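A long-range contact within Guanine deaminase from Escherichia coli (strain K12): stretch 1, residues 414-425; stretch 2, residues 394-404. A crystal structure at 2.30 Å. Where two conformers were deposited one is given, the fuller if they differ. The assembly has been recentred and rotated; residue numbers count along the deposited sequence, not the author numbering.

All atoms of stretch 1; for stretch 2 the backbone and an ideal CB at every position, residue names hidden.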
ATOM      1  N   PHE A 414     -12.380   8.244  -2.652  1.00 45.86           N
ATOM      2  CA  PHE A 414     -11.585   7.660  -1.580  1.00 45.93           C
ATOM      3  C   PHE A 414     -11.487   6.146  -1.732  1.00 45.54           C
ATOM      4  O   PHE A 414     -10.423   5.560  -1.496  1.00 46.63           O
ATOM      5  CB  PHE A 414     -12.192   8.041  -0.227  1.00 49.71           C
ATOM      6  CG  PHE A 414     -11.317   7.711   0.944  1.00 54.56           C
ATOM      7  CD1 PHE A 414     -10.225   8.506   1.252  1.00 53.08           C
ATOM      8  CD2 PHE A 414     -11.589   6.607   1.742  1.00 54.61           C
ATOM      9  CE1 PHE A 414      -9.411   8.208   2.333  1.00 57.74           C
ATOM     10  CE2 PHE A 414     -10.780   6.300   2.826  1.00 61.19           C
ATOM     11  CZ  PHE A 414      -9.689   7.102   3.124  1.00 61.54           C
ATOM     12  N   VAL A 415     -12.593   5.496  -2.108  1.00 48.20           N
ATOM     13  CA  VAL A 415     -12.573   4.056  -2.355  1.00 45.35           C
ATOM     14  C   VAL A 415     -11.567   3.734  -3.449  1.00 48.14           C
ATOM     15  O   VAL A 415     -10.727   2.832  -3.313  1.00 51.16           O
ATOM     16  CB  VAL A 415     -13.981   3.559  -2.733  1.00 43.22           C
ATOM     17  CG1 VAL A 415     -13.920   2.156  -3.342  1.00 35.54           C
ATOM     18  CG2 VAL A 415     -14.909   3.597  -1.538  1.00 40.01           C
ATOM     19  N   MET A 416     -11.627   4.493  -4.543  1.00 45.45           N
ATOM     20  CA  MET A 416     -10.682   4.300  -5.637  1.00 46.28           C
ATOM     21  C   MET A 416      -9.242   4.500  -5.169  1.00 52.40           C
ATOM     22  O   MET A 416      -8.335   3.764  -5.580  1.00 46.61           O
ATOM     23  CB  MET A 416     -11.027   5.264  -6.761  1.00 43.76           C
ATOM     24  CG  MET A 416     -10.464   4.920  -8.110  1.00 56.95           C
ATOM     25  SD  MET A 416     -11.394   5.858  -9.328  1.00 64.56           S
ATOM     26  CE  MET A 416     -10.831   7.514  -8.939  1.00 36.41           C
ATOM     27  N   MET A 417      -9.015   5.484  -4.297  1.00 48.51           N
ATOM     28  CA  MET A 417      -7.657   5.801  -3.867  1.00 43.37           C
ATOM     29  C   MET A 417      -7.094   4.720  -2.955  1.00 48.80           C
ATOM     30  O   MET A 417      -5.915   4.361  -3.057  1.00 41.94           O
ATOM     31  CB  MET A 417      -7.645   7.146  -3.149  1.00 44.53           C
ATOM     32  CG  MET A 417      -6.273   7.658  -2.786  1.00 49.75           C
ATOM     33  SD  MET A 417      -6.392   9.085  -1.690  1.00 53.22           S
ATOM     34  CE  MET A 417      -6.900   8.277  -0.174  1.00 47.83           C
ATOM     35  N   THR A 418      -7.914   4.189  -2.058  1.00 45.55           N
ATOM     36  CA  THR A 418      -7.390   3.268  -1.062  1.00 48.21           C
ATOM     37  C   THR A 418      -7.368   1.829  -1.550  1.00 54.28           C
ATOM     38  O   THR A 418      -6.552   1.037  -1.064  1.00 53.28           O
ATOM     39  CB  THR A 418      -8.204   3.354   0.232  1.00 53.13           C
ATOM     40  OG1 THR A 418      -9.581   3.058  -0.037  1.00 49.04           O
ATOM     41  CG2 THR A 418      -8.086   4.748   0.846  1.00 46.72           C
ATOM     42  N   LEU A 419      -8.233   1.467  -2.498  1.00 50.20           N
ATOM     43  CA  LEU A 419      -8.314   0.090  -2.966  1.00 47.09           C
ATOM     44  C   LEU A 419      -7.872  -0.085  -4.406  1.00 49.43           C
ATOM     45  O   LEU A 419      -7.815  -1.223  -4.884  1.00 53.17           O
ATOM     46  CB  LEU A 419      -9.747  -0.430  -2.822  1.00 52.99           C
ATOM     47  CG  LEU A 419     -10.118  -1.188  -1.554  1.00 58.25           C
ATOM     48  CD1 LEU A 419      -9.510  -0.525  -0.326  1.00 54.38           C
ATOM     49  CD2 LEU A 419     -11.632  -1.239  -1.452  1.00 43.75           C
ATOM     50  N   GLY A 420      -7.555   0.998  -5.106  1.00 52.28           N
ATOM     51  CA  GLY A 420      -7.300   0.926  -6.532  1.00 51.22           C
ATOM     52  C   GLY A 420      -5.867   0.526  -6.836  1.00 44.48           C
ATOM     53  O   GLY A 420      -4.934   0.918  -6.141  1.00 49.33           O
ATOM     54  N   ASP A 421      -5.713  -0.259  -7.894  1.00 42.36           N
ATOM     55  CA  ASP A 421      -4.409  -0.597  -8.446  1.00 39.69           C
ATOM     56  C   ASP A 421      -4.563  -0.634  -9.962  1.00 39.68           C
ATOM     57  O   ASP A 421      -5.513  -0.077 -10.524  1.00 47.87           O
ATOM     58  CB  ASP A 421      -3.890  -1.915  -7.833  1.00 43.02           C
ATOM     59  CG  ASP A 421      -4.906  -3.051  -7.913  1.00 51.14           C
ATOM     60  OD1 ASP A 421      -5.448  -3.311  -9.009  1.00 49.90           O
ATOM     61  OD2 ASP A 421      -5.158  -3.698  -6.874  1.00 56.68           O
ATOM     62  N   ASP A 422      -3.636  -1.309 -10.646  1.00 40.41           N
ATOM     63  CA  ASP A 422      -3.685  -1.365 -12.105  1.00 41.70           C
ATOM     64  C   ASP A 422      -4.961  -2.024 -12.627  1.00 44.44           C
ATOM     65  O   ASP A 422      -5.350  -1.769 -13.773  1.00 40.32           O
ATOM     66  CB  ASP A 422      -2.438  -2.064 -12.658  1.00 41.57           C
ATOM     67  CG  ASP A 422      -2.138  -3.378 -11.964  1.00 51.50           C
ATOM     68  OD1 ASP A 422      -1.836  -3.363 -10.750  1.00 52.54           O
ATOM     69  OD2 ASP A 422      -2.181  -4.424 -12.643  1.00 49.16           O
ATOM     70  N   ARG A 423      -5.613  -2.876 -11.828  1.00 38.95           N
ATOM     71  CA  ARG A 423      -6.885  -3.454 -12.251  1.00 43.09           C
ATOM     72  C   ARG A 423      -7.974  -2.394 -12.429  1.00 44.01           C
ATOM     73  O   ARG A 423      -8.962  -2.648 -13.130  1.00 35.65           O
ATOM     74  CB  ARG A 423      -7.354  -4.497 -11.237  1.00 38.30           C
ATOM     75  CG  ARG A 423      -6.650  -5.841 -11.342  1.00 46.41           C
ATOM     76  CD  ARG A 423      -7.023  -6.745 -10.173  1.00 45.34           C
ATOM     77  NE  ARG A 423      -6.467  -6.285  -8.902  1.00 46.32           N
ATOM     78  CZ  ARG A 423      -6.578  -6.949  -7.753  1.00 41.61           C
ATOM     79  NH1 ARG A 423      -7.229  -8.103  -7.711  1.00 34.88           N
ATOM     80  NH2 ARG A 423      -6.038  -6.458  -6.646  1.00 33.80           N
ATOM     81  N   SER A 424      -7.832  -1.229 -11.787  1.00 34.30           N
ATOM     82  CA  SER A 424      -8.775  -0.131 -11.977  1.00 43.29           C
ATOM     83  C   SER A 424      -8.636   0.531 -13.341  1.00 39.90           C
ATOM     84  O   SER A 424      -9.555   1.239 -13.764  1.00 44.11           O
ATOM     85  CB  SER A 424      -8.588   0.937 -10.897  1.00 42.40           C
ATOM     86  OG  SER A 424      -9.036   0.491  -9.632  1.00 49.92           O
ATOM     87  N   ILE A 425      -7.529   0.303 -14.041  1.00 34.48           N
ATOM     88  CA  ILE A 425      -7.262   0.949 -15.321  1.00 33.77           C
ATOM     89  C   ILE A 425      -7.830   0.058 -16.418  1.00 34.90           C
ATOM     90  O   ILE A 425      -7.278  -1.004 -16.718  1.00 34.29           O
ATOM     91  CB  ILE A 425      -5.763   1.194 -15.525  1.00 35.25           C
ATOM     92  CG1 ILE A 425      -5.157   1.922 -14.321  1.00 39.06           C
ATOM     93  CG2 ILE A 425      -5.516   1.976 -16.793  1.00 29.50           C
ATOM     94  CD1 ILE A 425      -5.732   3.253 -14.061  1.00 39.30           C
ATOM     95  N   UNK A 394     -15.106  -0.384  -9.687  1.00 41.56           N
ATOM     96  CA  UNK A 394     -15.693  -1.583  -9.102  1.00 38.52           C
ATOM     97  C   UNK A 394     -14.938  -2.835  -9.543  1.00 40.14           C
ATOM     98  O   UNK A 394     -15.524  -3.908  -9.704  1.00 39.17           O
ATOM     99  CB  UNK A 394     -17.170  -1.694  -9.487  1.00 38.52           C
ATOM    100  N   UNK A 395     -13.622  -2.718  -9.737  1.00 36.88           N
ATOM    101  CA  UNK A 395     -12.887  -3.760 -10.448  1.00 45.33           C
ATOM    102  C   UNK A 395     -12.687  -5.036  -9.633  1.00 41.73           C
ATOM    103  O   UNK A 395     -12.415  -6.086 -10.221  1.00 46.36           O
ATOM    104  CB  UNK A 395     -11.522  -3.217 -10.877  1.00 45.33           C
ATOM    105  N   UNK A 396     -12.861  -4.992  -8.317  1.00 39.34           N
ATOM    106  CA  UNK A 396     -12.744  -6.170  -7.470  1.00 43.02           C
ATOM    107  C   UNK A 396     -13.969  -6.238  -6.575  1.00 40.58           C
ATOM    108  O   UNK A 396     -14.608  -5.212  -6.326  1.00 38.30           O
ATOM    109  CB  UNK A 396     -11.458  -6.137  -6.642  1.00 43.02           C
ATOM    110  N   UNK A 397     -14.354  -7.438  -6.126  1.00 47.55           N
ATOM    111  CA  UNK A 397     -15.559  -7.550  -5.279  1.00 39.91           C
ATOM    112  C   UNK A 397     -15.557  -6.603  -4.086  1.00 37.35           C
ATOM    113  O   UNK A 397     -16.591  -5.998  -3.780  1.00 34.28           O
ATOM    114  CB  UNK A 397     -15.701  -8.986  -4.770  1.00 39.91           C
ATOM    115  N   UNK A 398     -14.418  -6.455  -3.401  1.00 37.72           N
ATOM    116  CA  UNK A 398     -14.350  -5.527  -2.275  1.00 34.82           C
ATOM    117  C   UNK A 398     -14.537  -4.088  -2.737  1.00 32.66           C
ATOM    118  O   UNK A 398     -15.210  -3.296  -2.062  1.00 35.82           O
ATOM    119  CB  UNK A 398     -13.015  -5.674  -1.543  1.00 34.82           C
ATOM    120  N   UNK A 399     -13.932  -3.727  -3.872  1.00 33.53           N
ATOM    121  CA  UNK A 399     -14.140  -2.392  -4.420  1.00 41.38           C
ATOM    122  C   UNK A 399     -15.603  -2.174  -4.758  1.00 38.46           C
ATOM    123  O   UNK A 399     -16.157  -1.108  -4.481  1.00 37.71           O
ATOM    124  CB  UNK A 399     -13.273  -2.177  -5.662  1.00 41.38           C
ATOM    125  N   UNK A 400     -16.246  -3.172  -5.363  1.00 35.91           N
ATOM    126  CA  UNK A 400     -17.656  -3.033  -5.698  1.00 33.76           C
ATOM    127  C   UNK A 400     -18.487  -2.802  -4.443  1.00 40.62           C
ATOM    128  O   UNK A 400     -19.354  -1.919  -4.411  1.00 36.52           O
ATOM    129  CB  UNK A 400     -18.154  -4.272  -6.444  1.00 33.76           C
ATOM    130  N   UNK A 401     -18.220  -3.575  -3.387  1.00 32.30           N
ATOM    131  CA  UNK A 401     -19.005  -3.436  -2.163  1.00 38.28           C
ATOM    132  C   UNK A 401     -18.817  -2.054  -1.534  1.00 40.51           C
ATOM    133  O   UNK A 401     -19.798  -1.372  -1.196  1.00 40.42           O
ATOM    134  CB  UNK A 401     -18.618  -4.525  -1.161  1.00 38.28           C
ATOM    135  N   UNK A 402     -17.562  -1.603  -1.403  1.00 36.71           N
ATOM    136  CA  UNK A 402     -17.316  -0.308  -0.772  0.61 37.17           C
ATOM    137  C   UNK A 402     -17.779   0.849  -1.653  1.00 37.47           C
ATOM    138  O   UNK A 402     -18.116   1.924  -1.136  1.00 28.31           O
ATOM    139  CB  UNK A 402     -15.828  -0.153  -0.451  0.61 37.17           C
ATOM    140  N   UNK A 403     -17.801   0.655  -2.975  1.00 33.95           N
ATOM    141  CA  UNK A 403     -18.274   1.697  -3.881  1.00 44.51           C
ATOM    142  C   UNK A 403     -19.792   1.823  -3.817  1.00 37.03           C
ATOM    143  O   UNK A 403     -20.332   2.932  -3.766  1.00 38.58           O
ATOM    144  CB  UNK A 403     -17.828   1.402  -5.315  1.00 44.51           C
ATOM    145  N   UNK A 404     -20.496   0.686  -3.818  1.00 38.75           N
ATOM    146  CA  UNK A 404     -21.938   0.702  -3.601  1.00 41.10           C
ATOM    147  C   UNK A 404     -22.289   1.344  -2.266  1.00 43.93           C
ATOM    148  O   UNK A 404     -23.276   2.081  -2.165  1.00 48.58           O
ATOM    149  CB  UNK A 404     -22.501  -0.719  -3.664  1.00 41.10           C
TER

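Position 394 precedes the helix, and its CA-to-CB bond points away from stretch 1. Almost any residue would suit; it is Thr 394.

At 395 the bond points toward the 3-10 segment, and the ideal CB lies 3.5 Å from Arg 423 O. So close a backbone favours a small side chain. The residue is Ala 395, whose methyl packs on that turn.

Position 396 has an extended backbone just before the helix, the classic N-cap setting, where Ser, Thr, Asp or Asn can accept from a free helix amide. Its ideal CB also points toward stretch 1, 4.8 Å from Arg 423 NH1. In Thr 396, OG1 accepts from N of residue 399 at 3.2 Å, while CG2 lies over one face of the Arg 423 guanidinium, 3.8 Å from NH1. The guanidinium donates in its plane, as in the salt bridge from Arg 423 NH2 to Asp 421 OD2 at 2.9 Å, which leaves a face for the methyl.

Position 397 opens the helix beyond reach of stretch 1. With phi -52 and no helical partner required for its amide, proline suits; it is Pro 397.

The CB at 398 points sideways, near Leu 419 CD2, so a branched apolar chain could reach that methyl. Leu 398 does so, its CG 3.9 Å from Leu 419 CD2.

At 399 the bond points sideways, roughly in the direction of Ser 424 OG, and Leu 419 CD2 lies 4.6 Å from the ideal CB; a long chain whose stem passes Leu 419 and whose tip is polar would fit. Gln 399 packs CG 3.6 Å from Leu 419 CB and donates from NE2 to Ser 424 OG at 3.2 Å.

Positions 400 and 401 meet nothing of stretch 1 and leave the choice wide; they are Gln 400 and Leu 401.

At 402 the CB points toward stretch 1, 4.0 Å from Val 415 CG2 and 4.4 Å from Leu 419 CD2. Leu, Met or a long chain with an aliphatic stem would suit. Arg 402 brings CD to 3.7 Å from Leu 419 CD2.

The sideways CB at 403 lies 4.4 Å from Val 415 CG1, a modest apolar contact many residues could make. Tyr 403 makes it through CB.

Position 404 is out of reach of stretch 1, which leaves the choice open; it is Asp 404, whose OD2 accepts from Gln 400 NE2 at 2.9 Å.

Stretch 2 394-404: TATPLQQLRYD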
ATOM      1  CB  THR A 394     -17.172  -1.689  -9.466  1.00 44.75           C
ATOM      2  OG1 THR A 394     -17.321  -1.621 -10.888  1.00 35.70           O
ATOM      3  CG2 THR A 394     -17.973  -0.555  -8.822  1.00 34.77           C
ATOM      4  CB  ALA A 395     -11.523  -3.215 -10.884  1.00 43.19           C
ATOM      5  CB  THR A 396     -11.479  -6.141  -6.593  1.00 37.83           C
ATOM      6  OG1 THR A 396     -11.647  -5.171  -5.551  1.00 43.65           O
ATOM      7  CG2 THR A 396     -10.242  -5.803  -7.409  1.00 38.19           C
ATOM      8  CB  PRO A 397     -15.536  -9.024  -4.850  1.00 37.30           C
ATOM      9  CG  PRO A 397     -14.846  -9.717  -5.986  1.00 41.49           C
ATOM     10  CD  PRO A 397     -13.788  -8.758  -6.467  1.00 37.85           C
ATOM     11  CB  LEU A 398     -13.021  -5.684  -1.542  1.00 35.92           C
ATOM     12  CG  LEU A 398     -12.809  -4.822  -0.293  1.00 38.26           C
ATOM     13  CD1 LEU A 398     -13.801  -5.197   0.792  1.00 32.09           C
ATOM     14  CD2 LEU A 398     -11.383  -4.972   0.215  1.00 38.84           C
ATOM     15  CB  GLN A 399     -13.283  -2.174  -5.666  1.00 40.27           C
ATOM     16  CG  GLN A 399     -11.988  -1.436  -5.413  1.00 49.40           C
ATOM     17  CD  GLN A 399     -11.123  -1.351  -6.660  1.00 57.26           C
ATOM     18  OE1 GLN A 399     -10.561  -2.352  -7.107  1.00 55.12           O
ATOM     19  NE2 GLN A 399     -11.017  -0.150  -7.231  1.00 61.35           N
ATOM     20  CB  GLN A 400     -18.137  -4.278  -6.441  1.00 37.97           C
ATOM     21  CG  GLN A 400     -19.649  -4.386  -6.571  1.00 35.62           C
ATOM     22  CD  GLN A 400     -20.172  -3.682  -7.804  1.00 45.54           C
ATOM     23  OE1 GLN A 400     -19.754  -3.972  -8.925  1.00 45.59           O
ATOM     24  NE2 GLN A 400     -21.100  -2.758  -7.606  1.00 45.11           N
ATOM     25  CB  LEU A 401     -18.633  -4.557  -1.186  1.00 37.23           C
ATOM     26  CG  LEU A 401     -19.031  -4.435   0.285  1.00 38.23           C
ATOM     27  CD1 LEU A 401     -20.489  -4.822   0.470  1.00 44.87           C
ATOM     28  CD2 LEU A 401     -18.150  -5.332   1.137  1.00 39.71           C
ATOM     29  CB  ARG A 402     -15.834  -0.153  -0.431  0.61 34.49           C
ATOM     30  CG  ARG A 402     -15.307  -1.202   0.535  0.61 40.25           C
ATOM     31  CD  ARG A 402     -14.051  -0.732   1.253  0.61 38.06           C
ATOM     32  NE  ARG A 402     -13.809  -1.495   2.476  0.61 40.77           N
ATOM     33  CZ  ARG A 402     -12.930  -1.150   3.412  0.61 40.91           C
ATOM     34  NH1 ARG A 402     -12.210  -0.047   3.270  0.61 35.14           N
ATOM     35  NH2 ARG A 402     -12.778  -1.902   4.495  0.61 42.72           N
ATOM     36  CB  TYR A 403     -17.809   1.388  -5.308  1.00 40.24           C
ATOM     37  CG  TYR A 403     -18.082   2.477  -6.331  1.00 46.31           C
ATOM     38  CD1 TYR A 403     -17.180   3.513  -6.530  1.00 47.04           C
ATOM     39  CD2 TYR A 403     -19.231   2.454  -7.110  1.00 44.42           C
ATOM     40  CE1 TYR A 403     -17.417   4.495  -7.464  1.00 50.84           C
ATOM     41  CE2 TYR A 403     -19.480   3.437  -8.048  1.00 51.79           C
ATOM     42  CZ  TYR A 403     -18.569   4.457  -8.221  1.00 61.94           C
ATOM     43  OH  TYR A 403     -18.811   5.443  -9.155  1.00 62.60           O
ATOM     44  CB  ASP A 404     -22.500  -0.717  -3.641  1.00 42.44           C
ATOM     45  CG  ASP A 404     -22.410  -1.350  -5.009  1.00 48.78           C
ATOM     46  OD1 ASP A 404     -22.370  -0.598  -6.012  1.00 37.31           O
ATOM     47  OD2 ASP A 404     -22.387  -2.602  -5.066  1.00 50.99           O
TER
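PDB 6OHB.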